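Local coordinates for protein esterase (Uncultured bacterium, PDB 5EGN) that probably hydrolyses the lactone ring of N-acyl homoserine lactones, the bacterial quorum-sensing signals, as an esterase-type enzyme of the alpha/beta hydrolase fold, at residues Y66-H71 against A99-L104; I49-R54 against V76-A81; G95-M100 against N188-W193. The protein carries 2 engineered substitutions. All blocks are in the same frame, centred on the assembly; numbering follows the deposited sequence.

In the fold
All three contacts are largely buried and lie within the one alpha/beta hydrolase fold, yet their chemistry differs with their place. Interaction 2 is wholly aliphatic and packs helix 68-81 on strand 47-51 of the central sheet. Interaction 1 sits at the other end of that helix, where Ile68 and a partly exposed Met69 meet the amide of Gln101 on helix 94-105. Interaction 3 uses the same helix 94-105, holding the indole of Trp193 with methionines. Interactions 1 and 3 are close neighbours, their centres about 6 Å apart, joined by Gln101 with Trp193 and by Ile68 with Asn188; interactions 2 and 3 meet through His53 and Ile98.

Interaction 1: residues Y66-H71 against A99-L104; sequences YSIMEH and AMQLNL
Two helices of the alpha/beta hydrolase fold meet where the first turn of helix 68-81, with Ile68 and Met69, faces Gln101 on helix 94-105, the helix that follows the probable nucleophile elbow. The backbones come nearest at Met69 and Gln101, whose CA atoms are 6.2 Å apart. Ile68 touches with its CG2 branch, which stands opposite the backbone N and meets Gln101 CB at 3.7 Å; its other branch runs off toward Trp193. Met69 lies across the far half of the glutamine: its CG sits over the flat amide, 3.8 Å from Gln101 CD. Because the methionine chain bends at chi2 (86°), the methyl stays on that same face, and Met69 CE lies 3.8 Å from Gln101 OE1.

The turn that carries these two side chains is fixed by a capping box. Ser67, the N-cap, receives Glu70 N on its OG at 3.2 Å, while Ser67 N gives a 3.0 Å bond to Glu70 OE1. The serine hydroxyl adds a third link, Ser67 OG to Glu70 OE1 at 2.7 Å, so one carboxylate oxygen holds both donors of the serine. A backbone bond between Ile68 and Asn188 ties the helix start to the neighbouring loop as well.

Gln101 therefore plays two roles. Its methylene groups and one amide face take apolar neighbours, while OE1 probably accepts from Trp193 NE1, though the modelled separation is too short to be trusted, and NE2 makes a weak bond to Asp105 OD2, leaving the helix-to-helix contact itself to van der Waals packing.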
ATOM      1  N   TYR A  66     -21.309   7.955 -10.827  1.00 33.42           N
ATOM      2  CA  TYR A  66     -20.633   7.935  -9.538  1.00 33.87           C
ATOM      3  C   TYR A  66     -21.587   8.218  -8.388  1.00 34.14           C
ATOM      4  O   TYR A  66     -21.299   9.042  -7.519  1.00 34.93           O
ATOM      5  CB  TYR A  66     -19.479   8.938  -9.532  1.00 34.61           C
ATOM      6  CG  TYR A  66     -18.378   8.575 -10.500  1.00 33.90           C
ATOM      7  CD1 TYR A  66     -17.488   7.550 -10.214  1.00 32.33           C
ATOM      8  CD2 TYR A  66     -18.234   9.250 -11.704  1.00 34.42           C
ATOM      9  CE1 TYR A  66     -16.485   7.210 -11.095  1.00 31.81           C
ATOM     10  CE2 TYR A  66     -17.230   8.918 -12.593  1.00 33.96           C
ATOM     11  CZ  TYR A  66     -16.360   7.896 -12.282  1.00 32.02           C
ATOM     12  OH  TYR A  66     -15.358   7.559 -13.163  1.00 32.06           O
ATOM     13  N   SER A  67     -22.729   7.539  -8.393  1.00 33.96           N
ATOM     14  CA  SER A  67     -23.621   7.556  -7.245  1.00 33.44           C
ATOM     15  C   SER A  67     -23.119   6.528  -6.243  1.00 32.13           C
ATOM     16  O   SER A  67     -22.446   5.567  -6.619  1.00 31.60           O
ATOM     17  CB  SER A  67     -25.063   7.255  -7.654  1.00 33.64           C
ATOM     18  OG  SER A  67     -25.200   5.920  -8.106  1.00 32.48           O
ATOM     19  N   ILE A  68     -23.440   6.731  -4.972  1.00 30.93           N
ATOM     20  CA  ILE A  68     -23.021   5.808  -3.926  1.00 30.98           C
ATOM     21  C   ILE A  68     -23.659   4.437  -4.145  1.00 30.56           C
ATOM     22  O   ILE A  68     -23.077   3.404  -3.807  1.00 30.27           O
ATOM     23  CB  ILE A  68     -23.382   6.352  -2.530  1.00 30.61           C
ATOM     24  CG1 ILE A  68     -22.789   7.748  -2.345  1.00 30.68           C
ATOM     25  CG2 ILE A  68     -22.871   5.432  -1.439  1.00 29.59           C
ATOM     26  CD1 ILE A  68     -21.283   7.788  -2.464  1.00 30.64           C
ATOM     27  N   MET A  69     -24.849   4.435  -4.738  1.00 31.53           N
ATOM     28  CA  MET A  69     -25.548   3.196  -5.051  1.00 31.75           C
ATOM     29  C   MET A  69     -24.772   2.373  -6.078  1.00 31.29           C
ATOM     30  O   MET A  69     -24.657   1.152  -5.956  1.00 30.80           O
ATOM     31  CB  MET A  69     -26.958   3.487  -5.571  1.00 31.88           C
ATOM     32  CG  MET A  69     -27.809   4.348  -4.650  1.00 32.92           C
ATOM     33  SD  MET A  69     -27.557   6.116  -4.910  1.00 35.10           S
ATOM     34  CE  MET A  69     -28.661   6.801  -3.678  1.00 35.90           C
ATOM     35  N   GLU A  70     -24.236   3.050  -7.088  1.00 30.99           N
ATOM     36  CA  GLU A  70     -23.453   2.387  -8.127  1.00 31.42           C
ATOM     37  C   GLU A  70     -22.144   1.820  -7.566  1.00 30.68           C
ATOM     38  O   GLU A  70     -21.727   0.716  -7.934  1.00 30.65           O
ATOM     39  CB  GLU A  70     -23.179   3.357  -9.280  1.00 31.76           C
ATOM     40  CG  GLU A  70     -24.385   3.551 -10.198  1.00 32.73           C
ATOM     41  CD  GLU A  70     -24.255   4.763 -11.100  1.00 33.26           C
ATOM     42  OE1 GLU A  70     -24.061   5.878 -10.571  1.00 34.13           O
ATOM     43  OE2 GLU A  70     -24.360   4.602 -12.335  1.00 33.15           O
ATOM     44  N   HIS A  71     -21.505   2.580  -6.681  1.00 30.72           N
ATOM     45  CA  HIS A  71     -20.334   2.103  -5.950  1.00 30.01           C
ATOM     46  C   HIS A  71     -20.666   0.829  -5.177  1.00 29.76           C
ATOM     47  O   HIS A  71     -19.922  -0.165  -5.215  1.00 29.31           O
ATOM     48  CB  HIS A  71     -19.823   3.175  -4.983  1.00 29.60           C
ATOM     49  CG  HIS A  71     -18.985   4.233  -5.629  1.00 29.35           C
ATOM     50  ND1 HIS A  71     -17.785   3.958  -6.248  1.00 29.21           N
ATOM     51  CD2 HIS A  71     -19.160   5.573  -5.731  1.00 30.45           C
ATOM     52  CE1 HIS A  71     -17.263   5.079  -6.712  1.00 29.33           C
ATOM     53  NE2 HIS A  71     -18.079   6.073  -6.413  1.00 30.29           N
ATOM     54  N   ALA A  99     -20.711   1.715   2.350  1.00 33.12           N
ATOM     55  CA  ALA A  99     -21.115   0.678   3.292  1.00 29.57           C
ATOM     56  C   ALA A  99     -22.548   0.885   3.788  1.00 29.94           C
ATOM     57  O   ALA A  99     -23.320  -0.069   3.892  1.00 30.09           O
ATOM     58  CB  ALA A  99     -20.151   0.632   4.470  1.00 29.12           C
ATOM     59  N   MET A 100     -22.898   2.132   4.092  1.00 29.72           N
ATOM     60  CA  MET A 100     -24.243   2.450   4.572  1.00 29.99           C
ATOM     61  C   MET A 100     -25.297   2.186   3.495  1.00 30.54           C
ATOM     62  O   MET A 100     -26.336   1.566   3.761  1.00 31.03           O
ATOM     63  CB  MET A 100     -24.313   3.905   5.045  1.00 29.09           C
ATOM     64  CG  MET A 100     -23.623   4.147   6.383  1.00 27.45           C
ATOM     65  SD  MET A 100     -23.855   5.806   7.057  1.00 22.73           S
ATOM     66  CE  MET A 100     -22.717   6.753   6.047  1.00 27.20           C
ATOM     67  N   GLN A 101     -25.018   2.654   2.283  1.00 30.59           N
ATOM     68  CA  GLN A 101     -25.875   2.385   1.135  1.00 30.59           C
ATOM     69  C   GLN A 101     -26.029   0.881   0.934  1.00 31.03           C
ATOM     70  O   GLN A 101     -27.098   0.394   0.561  1.00 31.37           O
ATOM     71  CB  GLN A 101     -25.302   3.032  -0.126  1.00 30.38           C
ATOM     72  CG  GLN A 101     -26.296   3.150  -1.259  1.00 31.47           C
ATOM     73  CD  GLN A 101     -27.456   4.053  -0.907  1.00 31.74           C
ATOM     74  OE1 GLN A 101     -27.267   5.220  -0.567  1.00 31.52           O
ATOM     75  NE2 GLN A 101     -28.666   3.513  -0.971  1.00 32.53           N
ATOM     76  N   LEU A 102     -24.949   0.151   1.194  1.00 30.67           N
ATOM     77  CA  LEU A 102     -24.955  -1.301   1.078  1.00 30.40           C
ATOM     78  C   LEU A 102     -25.863  -1.923   2.135  1.00 31.19           C
ATOM     79  O   LEU A 102     -26.523  -2.928   1.876  1.00 31.12           O
ATOM     80  CB  LEU A 102     -23.531  -1.849   1.198  1.00 30.92           C
ATOM     81  CG  LEU A 102     -23.265  -3.285   0.737  1.00 31.27           C
ATOM     82  CD1 LEU A 102     -21.841  -3.408   0.229  1.00 29.91           C
ATOM     83  CD2 LEU A 102     -23.508  -4.279   1.860  1.00 33.13           C
ATOM     84  N   ASN A 103     -25.890  -1.329   3.324  1.00 31.14           N
ATOM     85  CA  ASN A 103     -26.809  -1.768   4.370  1.00 31.46           C
ATOM     86  C   ASN A 103     -28.255  -1.490   3.985  1.00 31.73           C
ATOM     87  O   ASN A 103     -29.165  -2.232   4.360  1.00 30.76           O
ATOM     88  CB  ASN A 103     -26.486  -1.085   5.700  1.00 31.39           C
ATOM     89  CG  ASN A 103     -25.467  -1.851   6.516  1.00 30.88           C
ATOM     90  OD1 ASN A 103     -25.807  -2.497   7.507  1.00 30.92           O
ATOM     91  ND2 ASN A 103     -24.207  -1.788   6.101  1.00 30.54           N
ATOM     92  N   LEU A 104     -28.458  -0.414   3.232  1.00 31.69           N
ATOM     93  CA  LEU A 104     -29.793  -0.043   2.773  1.00 32.05           C
ATOM     94  C   LEU A 104     -30.323  -0.982   1.689  1.00 32.50           C
ATOM     95  O   LEU A 104     -31.452  -1.466   1.780  1.00 31.95           O
ATOM     96  CB  LEU A 104     -29.791   1.398   2.257  1.00 31.90           C
ATOM     97  CG  LEU A 104     -30.338   2.456   3.216  1.00 32.40           C
ATOM     98  CD1 LEU A 104     -29.779   2.250   4.607  1.00 36.49           C
ATOM     99  CD2 LEU A 104     -30.027   3.860   2.721  1.00 32.82           C
TER

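Interaction 2: residues I49-R54 against V76-A81; sequences IVIDHR and VAVLDA
Strand 49-51 and helix segment 76-81 run roughly antiparallel, at 145°, with axes 10.4 Å apart at closest approach and the nearest CA atoms those of Ile51 and Val78. This is helix-on-sheet packing in the alpha/beta hydrolase fold: helix 68-81 belongs to the beta-alpha-beta crossover that leads from strand 47-51 to the parallel strand 87-92, and it lies against one face of the sheet.

Ile49 and Ile51, two residues apart on the strand, both turn toward the helix, while Val50 between them points to the other side of the sheet. Val78 is the helix residue that meets both. Ile51 reaches it tip to tip, with Ile51 CD1 3.6 Å from Val78 CG2 and almost as near to the other methyl. The extended isoleucine chain (chi2 177°) carries CD1 that far out from the strand. Ile49 instead slides past the valine, its CG2 branch 3.8 Å from Val78 CG1. Both valine methyls touch Ile51 CD1, and CG1 also meets Ile49.

Other strands of the sheet extend this apolar layer: Val78 also touches Tyr13 of strand 9-16 and Val4 of the outer strand 3-6, and Leu79 touches Val23 of strand 21-25. At the remaining point of contact the side chains of Ile49 and Leu79 lie roughly perpendicular, the methyl Ile49 CD1 lying 4.2 Å from Leu79 CD2.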
ATOM      1  N   ILE A  49     -10.679  -8.398   1.714  1.00 22.25           N
ATOM      2  CA  ILE A  49     -11.040  -7.934   0.384  1.00 22.89           C
ATOM      3  C   ILE A  49     -10.899  -6.424   0.354  1.00 22.30           C
ATOM      4  O   ILE A  49     -11.639  -5.733   1.033  1.00 21.65           O
ATOM      5  CB  ILE A  49     -12.491  -8.315   0.024  1.00 23.16           C
ATOM      6  CG1 ILE A  49     -12.711  -9.822   0.182  1.00 23.69           C
ATOM      7  CG2 ILE A  49     -12.849  -7.825  -1.375  1.00 22.84           C
ATOM      8  CD1 ILE A  49     -14.120 -10.180   0.609  1.00 24.28           C
ATOM      9  N   VAL A  50      -9.955  -5.909  -0.421  1.00 22.37           N
ATOM     10  CA  VAL A  50      -9.746  -4.465  -0.473  1.00 22.97           C
ATOM     11  C   VAL A  50     -10.061  -3.950  -1.873  1.00 22.91           C
ATOM     12  O   VAL A  50      -9.555  -4.491  -2.867  1.00 23.38           O
ATOM     13  CB  VAL A  50      -8.305  -4.097  -0.065  1.00 23.30           C
ATOM     14  CG1 VAL A  50      -7.314  -5.024  -0.734  1.00 29.51           C
ATOM     15  CG2 VAL A  50      -8.000  -2.641  -0.380  1.00 22.75           C
ATOM     16  N   ILE A  51     -10.907  -2.922  -1.964  1.00 22.67           N
ATOM     17  CA  ILE A  51     -11.412  -2.526  -3.282  1.00 22.66           C
ATOM     18  C   ILE A  51     -11.026  -1.113  -3.731  1.00 23.34           C
ATOM     19  O   ILE A  51     -11.038  -0.164  -2.941  1.00 23.01           O
ATOM     20  CB  ILE A  51     -12.958  -2.652  -3.336  1.00 23.69           C
ATOM     21  CG1 ILE A  51     -13.372  -4.106  -3.135  1.00 23.56           C
ATOM     22  CG2 ILE A  51     -13.508  -2.163  -4.667  1.00 24.17           C
ATOM     23  CD1 ILE A  51     -14.867  -4.319  -3.099  1.00 24.36           C
ATOM     24  N   ASP A  52     -10.667  -1.002  -5.008  1.00 24.03           N
ATOM     25  CA  ASP A  52     -10.552   0.280  -5.690  1.00 24.47           C
ATOM     26  C   ASP A  52     -11.911   0.691  -6.251  1.00 24.78           C
ATOM     27  O   ASP A  52     -12.460   0.010  -7.117  1.00 26.51           O
ATOM     28  CB  ASP A  52      -9.523   0.200  -6.818  1.00 25.24           C
ATOM     29  CG  ASP A  52      -8.099   0.314  -6.321  1.00 24.80           C
ATOM     30  OD1 ASP A  52      -7.863   0.101  -5.112  1.00 24.05           O
ATOM     31  OD2 ASP A  52      -7.213   0.620  -7.145  1.00 25.18           O
ATOM     32  N   HIS A  53     -12.455   1.797  -5.752  1.00 25.54           N
ATOM     33  CA  HIS A  53     -13.710   2.327  -6.272  1.00 26.56           C
ATOM     34  C   HIS A  53     -13.547   2.697  -7.739  1.00 27.86           C
ATOM     35  O   HIS A  53     -12.429   2.909  -8.208  1.00 31.95           O
ATOM     36  CB  HIS A  53     -14.159   3.552  -5.474  1.00 26.50           C
ATOM     37  CG  HIS A  53     -14.229   3.323  -3.997  1.00 25.29           C
ATOM     38  ND1 HIS A  53     -14.504   2.092  -3.444  1.00 24.62           N
ATOM     39  CD2 HIS A  53     -14.057   4.172  -2.955  1.00 24.20           C
ATOM     40  CE1 HIS A  53     -14.499   2.191  -2.126  1.00 24.17           C
ATOM     41  NE2 HIS A  53     -14.230   3.444  -1.805  1.00 23.94           N
ATOM     42  N   ARG A  54     -14.659   2.775  -8.464  1.00 27.74           N
ATOM     43  CA  ARG A  54     -14.610   3.228  -9.846  1.00 28.94           C
ATOM     44  C   ARG A  54     -14.143   4.678  -9.877  1.00 29.00           C
ATOM     45  O   ARG A  54     -14.533   5.483  -9.031  1.00 28.34           O
ATOM     46  CB  ARG A  54     -15.973   3.079 -10.527  1.00 29.73           C
ATOM     47  CG  ARG A  54     -17.109   3.833  -9.857  1.00 29.77           C
ATOM     48  CD  ARG A  54     -18.358   3.812 -10.720  1.00 30.60           C
ATOM     49  NE  ARG A  54     -18.778   2.449 -11.031  1.00 30.73           N
ATOM     50  CZ  ARG A  54     -19.772   2.141 -11.858  1.00 30.79           C
ATOM     51  NH1 ARG A  54     -20.456   3.101 -12.463  1.00 31.46           N
ATOM     52  NH2 ARG A  54     -20.082   0.871 -12.079  1.00 32.14           N
ATOM     53  N   VAL A  76     -20.883  -5.193  -4.529  1.00 30.05           N
ATOM     54  CA  VAL A  76     -21.680  -6.417  -4.607  1.00 29.96           C
ATOM     55  C   VAL A  76     -21.170  -7.325  -5.724  1.00 30.62           C
ATOM     56  O   VAL A  76     -21.184  -8.547  -5.591  1.00 30.51           O
ATOM     57  CB  VAL A  76     -23.182  -6.114  -4.830  1.00 31.38           C
ATOM     58  CG1 VAL A  76     -23.976  -7.403  -4.990  1.00 31.64           C
ATOM     59  CG2 VAL A  76     -23.736  -5.307  -3.672  1.00 31.34           C
ATOM     60  N   ALA A  77     -20.712  -6.726  -6.820  1.00 31.13           N
ATOM     61  CA  ALA A  77     -20.107  -7.488  -7.910  1.00 31.29           C
ATOM     62  C   ALA A  77     -18.868  -8.222  -7.415  1.00 30.33           C
ATOM     63  O   ALA A  77     -18.692  -9.419  -7.676  1.00 30.01           O
ATOM     64  CB  ALA A  77     -19.754  -6.579  -9.072  1.00 32.38           C
ATOM     65  N   VAL A  78     -18.014  -7.499  -6.694  1.00 29.42           N
ATOM     66  CA  VAL A  78     -16.819  -8.110  -6.117  1.00 29.64           C
ATOM     67  C   VAL A  78     -17.178  -9.275  -5.190  1.00 29.65           C
ATOM     68  O   VAL A  78     -16.581 -10.350  -5.275  1.00 29.46           O
ATOM     69  CB  VAL A  78     -15.977  -7.080  -5.342  1.00 28.06           C
ATOM     70  CG1 VAL A  78     -14.798  -7.763  -4.658  1.00 27.06           C
ATOM     71  CG2 VAL A  78     -15.494  -5.983  -6.280  1.00 27.69           C
ATOM     72  N   LEU A  79     -18.163  -9.065  -4.322  1.00 29.69           N
ATOM     73  CA  LEU A  79     -18.596 -10.106  -3.391  1.00 30.39           C
ATOM     74  C   LEU A  79     -19.195 -11.309  -4.118  1.00 31.19           C
ATOM     75  O   LEU A  79     -19.075 -12.446  -3.661  1.00 30.83           O
ATOM     76  CB  LEU A  79     -19.608  -9.541  -2.394  1.00 30.29           C
ATOM     77  CG  LEU A  79     -19.060  -8.509  -1.403  1.00 28.79           C
ATOM     78  CD1 LEU A  79     -20.176  -7.939  -0.540  1.00 29.50           C
ATOM     79  CD2 LEU A  79     -17.967  -9.121  -0.541  1.00 29.40           C
ATOM     80  N   ASP A  80     -19.832 -11.048  -5.255  1.00 31.17           N
ATOM     81  CA  ASP A  80     -20.440 -12.096  -6.062  1.00 32.47           C
ATOM     82  C   ASP A  80     -19.378 -12.961  -6.727  1.00 31.71           C
ATOM     83  O   ASP A  80     -19.476 -14.187  -6.722  1.00 32.13           O
ATOM     84  CB  ASP A  80     -21.368 -11.494  -7.120  1.00 33.65           C
ATOM     85  CG  ASP A  80     -22.681 -11.009  -6.538  1.00 34.23           C
ATOM     86  OD1 ASP A  80     -23.004 -11.399  -5.398  1.00 33.91           O
ATOM     87  OD2 ASP A  80     -23.394 -10.243  -7.220  1.00 33.91           O
ATOM     88  N   ALA A  81     -18.363 -12.318  -7.298  1.00 30.61           N
ATOM     89  CA  ALA A  81     -17.265 -13.050  -7.916  1.00 31.09           C
ATOM     90  C   ALA A  81     -16.492 -13.852  -6.872  1.00 31.62           C
ATOM     91  O   ALA A  81     -15.983 -14.934  -7.158  1.00 32.17           O
ATOM     92  CB  ALA A  81     -16.334 -12.099  -8.652  1.00 30.95           C
TER

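Interaction 3: residues G95-M100 against N188-W193; sequences GGMIAM and NGVFAW
Met97 lays its side chain against the indole of Trp193, the two chains running antiparallel alongside each other. Met97 CB stands over one face of the six-membered ring, 3.9 Å from its centroid and 26° off the normal, a CH-pi contact displaced toward the rim. Next along the chain, Met97 CG is 3.6 Å from Trp193 CZ3. The sulfur then passes beyond the ring border as an oblique Met-aromatic contact, with Met97 SD 4.8 Å from the same Trp193 centroid. Extended beyond CG, the methionine carries its methyl past the tryptophan to Val190, where Met97 CE meets Val190 CG2 at 3.9 Å and also lies beside the valine carbonyl oxygen.

Met100, one turn later in the helix, comes to the ring from its edge. Its chain bends at chi3 (-77°), which brings Met100 CE near the indole plane and 3.6 Å from Trp193 CH2. Face and edge of the same six-membered ring are thus met by two methionines of one helix, and the carbonyl oxygen of Met97 lies over the same face as its CB, 3.6 Å from Trp193 CZ2.

Segment 95-100 lies in the first turns of helix 94-105, which follows the strand-turn-helix corner of an alpha/beta hydrolase, where Gly91, Ser93 and Gly95 fit the GxSxG pattern of a nucleophile elbow. Segment 188-193 belongs to the loop that returns from the helices inserted between strands 110-116 and 206-211.

Trp193 reaches the helix with CG anti to the backbone N (chi1 -179°), its NE1 turned to Gln101, further along that helix, as its probable hydrogen-bond partner. Behind it, the turn is closed by a bond from Trp193 N to Gly189 O at 2.9 Å. Farther out, backbone bonds of Trp193 with Gly121 and of Phe191 with Gly123 tie the loop to the segment that follows strand 110-116.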
ATOM      1  N   GLY A  95     -16.171   5.633   1.614  1.00 27.82           N
ATOM      2  CA  GLY A  95     -16.282   4.202   1.823  1.00 27.21           C
ATOM      3  C   GLY A  95     -17.359   3.899   2.846  1.00 27.37           C
ATOM      4  O   GLY A  95     -18.080   2.906   2.733  1.00 28.19           O
ATOM      5  N   GLY A  96     -17.463   4.764   3.850  1.00 27.99           N
ATOM      6  CA  GLY A  96     -18.509   4.654   4.849  1.00 27.94           C
ATOM      7  C   GLY A  96     -19.873   4.863   4.222  1.00 28.78           C
ATOM      8  O   GLY A  96     -20.835   4.163   4.552  1.00 34.78           O
ATOM      9  N   MET A  97     -19.952   5.829   3.311  1.00 28.14           N
ATOM     10  CA  MET A  97     -21.166   6.070   2.541  1.00 28.68           C
ATOM     11  C   MET A  97     -21.575   4.819   1.777  1.00 29.32           C
ATOM     12  O   MET A  97     -22.736   4.409   1.805  1.00 29.88           O
ATOM     13  CB  MET A  97     -20.970   7.227   1.560  1.00 28.71           C
ATOM     14  CG  MET A  97     -20.544   8.532   2.193  1.00 27.42           C
ATOM     15  SD  MET A  97     -20.466   9.863   0.980  1.00 20.43           S
ATOM     16  CE  MET A  97     -19.841  11.194   1.995  1.00 28.60           C
ATOM     17  N   ILE A  98     -20.602   4.221   1.095  1.00 29.54           N
ATOM     18  CA  ILE A  98     -20.822   3.016   0.305  1.00 29.53           C
ATOM     19  C   ILE A  98     -21.322   1.870   1.179  1.00 29.92           C
ATOM     20  O   ILE A  98     -22.250   1.152   0.805  1.00 29.81           O
ATOM     21  CB  ILE A  98     -19.531   2.588  -0.425  1.00 28.92           C
ATOM     22  CG1 ILE A  98     -19.112   3.661  -1.432  1.00 29.61           C
ATOM     23  CG2 ILE A  98     -19.730   1.261  -1.134  1.00 28.41           C
ATOM     24  CD1 ILE A  98     -17.734   3.448  -2.016  1.00 28.41           C
ATOM     25  N   ALA A  99     -20.711   1.715   2.350  1.00 33.12           N
ATOM     26  CA  ALA A  99     -21.115   0.678   3.292  1.00 29.57           C
ATOM     27  C   ALA A  99     -22.548   0.885   3.788  1.00 29.94           C
ATOM     28  O   ALA A  99     -23.320  -0.069   3.892  1.00 30.09           O
ATOM     29  CB  ALA A  99     -20.151   0.632   4.470  1.00 29.12           C
ATOM     30  N   MET A 100     -22.898   2.132   4.092  1.00 29.72           N
ATOM     31  CA  MET A 100     -24.243   2.450   4.572  1.00 29.99           C
ATOM     32  C   MET A 100     -25.297   2.186   3.495  1.00 30.54           C
ATOM     33  O   MET A 100     -26.336   1.566   3.761  1.00 31.03           O
ATOM     34  CB  MET A 100     -24.313   3.905   5.045  1.00 29.09           C
ATOM     35  CG  MET A 100     -23.623   4.147   6.383  1.00 27.45           C
ATOM     36  SD  MET A 100     -23.855   5.806   7.057  1.00 22.73           S
ATOM     37  CE  MET A 100     -22.717   6.753   6.047  1.00 27.20           C
ATOM     38  N   ASN A 188     -26.496  12.094  -6.278  1.00 37.79           N
ATOM     39  CA  ASN A 188     -26.232  11.165  -5.190  1.00 37.45           C
ATOM     40  C   ASN A 188     -24.750  10.815  -5.134  1.00 37.18           C
ATOM     41  O   ASN A 188     -24.374   9.701  -4.767  1.00 35.10           O
ATOM     42  CB  ASN A 188     -27.080   9.904  -5.340  1.00 37.70           C
ATOM     43  CG  ASN A 188     -28.555  10.167  -5.112  1.00 38.96           C
ATOM     44  OD1 ASN A 188     -29.017  10.222  -3.972  1.00 40.48           O
ATOM     45  ND2 ASN A 188     -29.304  10.330  -6.196  1.00 39.41           N
ATOM     46  N   GLY A 189     -23.918  11.781  -5.509  1.00 36.99           N
ATOM     47  CA  GLY A 189     -22.477  11.627  -5.440  1.00 36.18           C
ATOM     48  C   GLY A 189     -21.972  11.832  -4.026  1.00 34.91           C
ATOM     49  O   GLY A 189     -22.764  11.931  -3.093  1.00 34.98           O
ATOM     50  N   VAL A 190     -20.653  11.910  -3.872  1.00 34.20           N
ATOM     51  CA  VAL A 190     -20.032  11.982  -2.550  1.00 32.26           C
ATOM     52  C   VAL A 190     -20.523  13.181  -1.732  1.00 32.82           C
ATOM     53  O   VAL A 190     -20.631  13.101  -0.507  1.00 32.66           O
ATOM     54  CB  VAL A 190     -18.485  12.032  -2.664  1.00 31.32           C
ATOM     55  CG1 VAL A 190     -18.032  13.257  -3.450  1.00 32.70           C
ATOM     56  CG2 VAL A 190     -17.838  11.998  -1.287  1.00 29.57           C
ATOM     57  N   PHE A 191     -20.848  14.278  -2.407  1.00 34.20           N
ATOM     58  CA  PHE A 191     -21.262  15.495  -1.717  1.00 35.22           C
ATOM     59  C   PHE A 191     -22.774  15.581  -1.525  1.00 35.18           C
ATOM     60  O   PHE A 191     -23.248  16.150  -0.543  1.00 35.94           O
ATOM     61  CB  PHE A 191     -20.775  16.731  -2.478  1.00 35.77           C
ATOM     62  CG  PHE A 191     -19.292  16.954  -2.393  1.00 36.38           C
ATOM     63  CD1 PHE A 191     -18.699  17.307  -1.192  1.00 36.79           C
ATOM     64  CD2 PHE A 191     -18.492  16.830  -3.517  1.00 36.37           C
ATOM     65  CE1 PHE A 191     -17.336  17.519  -1.112  1.00 37.36           C
ATOM     66  CE2 PHE A 191     -17.128  17.042  -3.441  1.00 37.50           C
ATOM     67  CZ  PHE A 191     -16.551  17.387  -2.239  1.00 37.35           C
ATOM     68  N   ALA A 192     -23.527  15.015  -2.462  1.00 35.19           N
ATOM     69  CA  ALA A 192     -24.975  15.197  -2.481  1.00 35.73           C
ATOM     70  C   ALA A 192     -25.731  14.048  -1.818  1.00 36.11           C
ATOM     71  O   ALA A 192     -26.890  14.207  -1.430  1.00 41.49           O
ATOM     72  CB  ALA A 192     -25.455  15.379  -3.911  1.00 36.30           C
ATOM     73  N   TRP A 193     -25.077  12.897  -1.696  1.00 35.07           N
ATOM     74  CA  TRP A 193     -25.680  11.715  -1.084  1.00 34.00           C
ATOM     75  C   TRP A 193     -26.159  12.006   0.334  1.00 33.14           C
ATOM     76  O   TRP A 193     -25.382  12.433   1.185  1.00 33.31           O
ATOM     77  CB  TRP A 193     -24.679  10.560  -1.076  1.00 32.90           C
ATOM     78  CG  TRP A 193     -25.195   9.286  -0.491  1.00 31.34           C
ATOM     79  CD1 TRP A 193     -26.030   8.388  -1.089  1.00 31.74           C
ATOM     80  CD2 TRP A 193     -24.885   8.748   0.799  1.00 30.56           C
ATOM     81  NE1 TRP A 193     -26.268   7.330  -0.245  1.00 30.77           N
ATOM     82  CE2 TRP A 193     -25.576   7.528   0.919  1.00 30.50           C
ATOM     83  CE3 TRP A 193     -24.093   9.185   1.866  1.00 29.92           C
ATOM     84  CZ2 TRP A 193     -25.499   6.739   2.064  1.00 29.87           C
ATOM     85  CZ3 TRP A 193     -24.021   8.402   3.000  1.00 29.06           C
ATOM     86  CH2 TRP A 193     -24.717   7.192   3.092  1.00 29.33           C
TER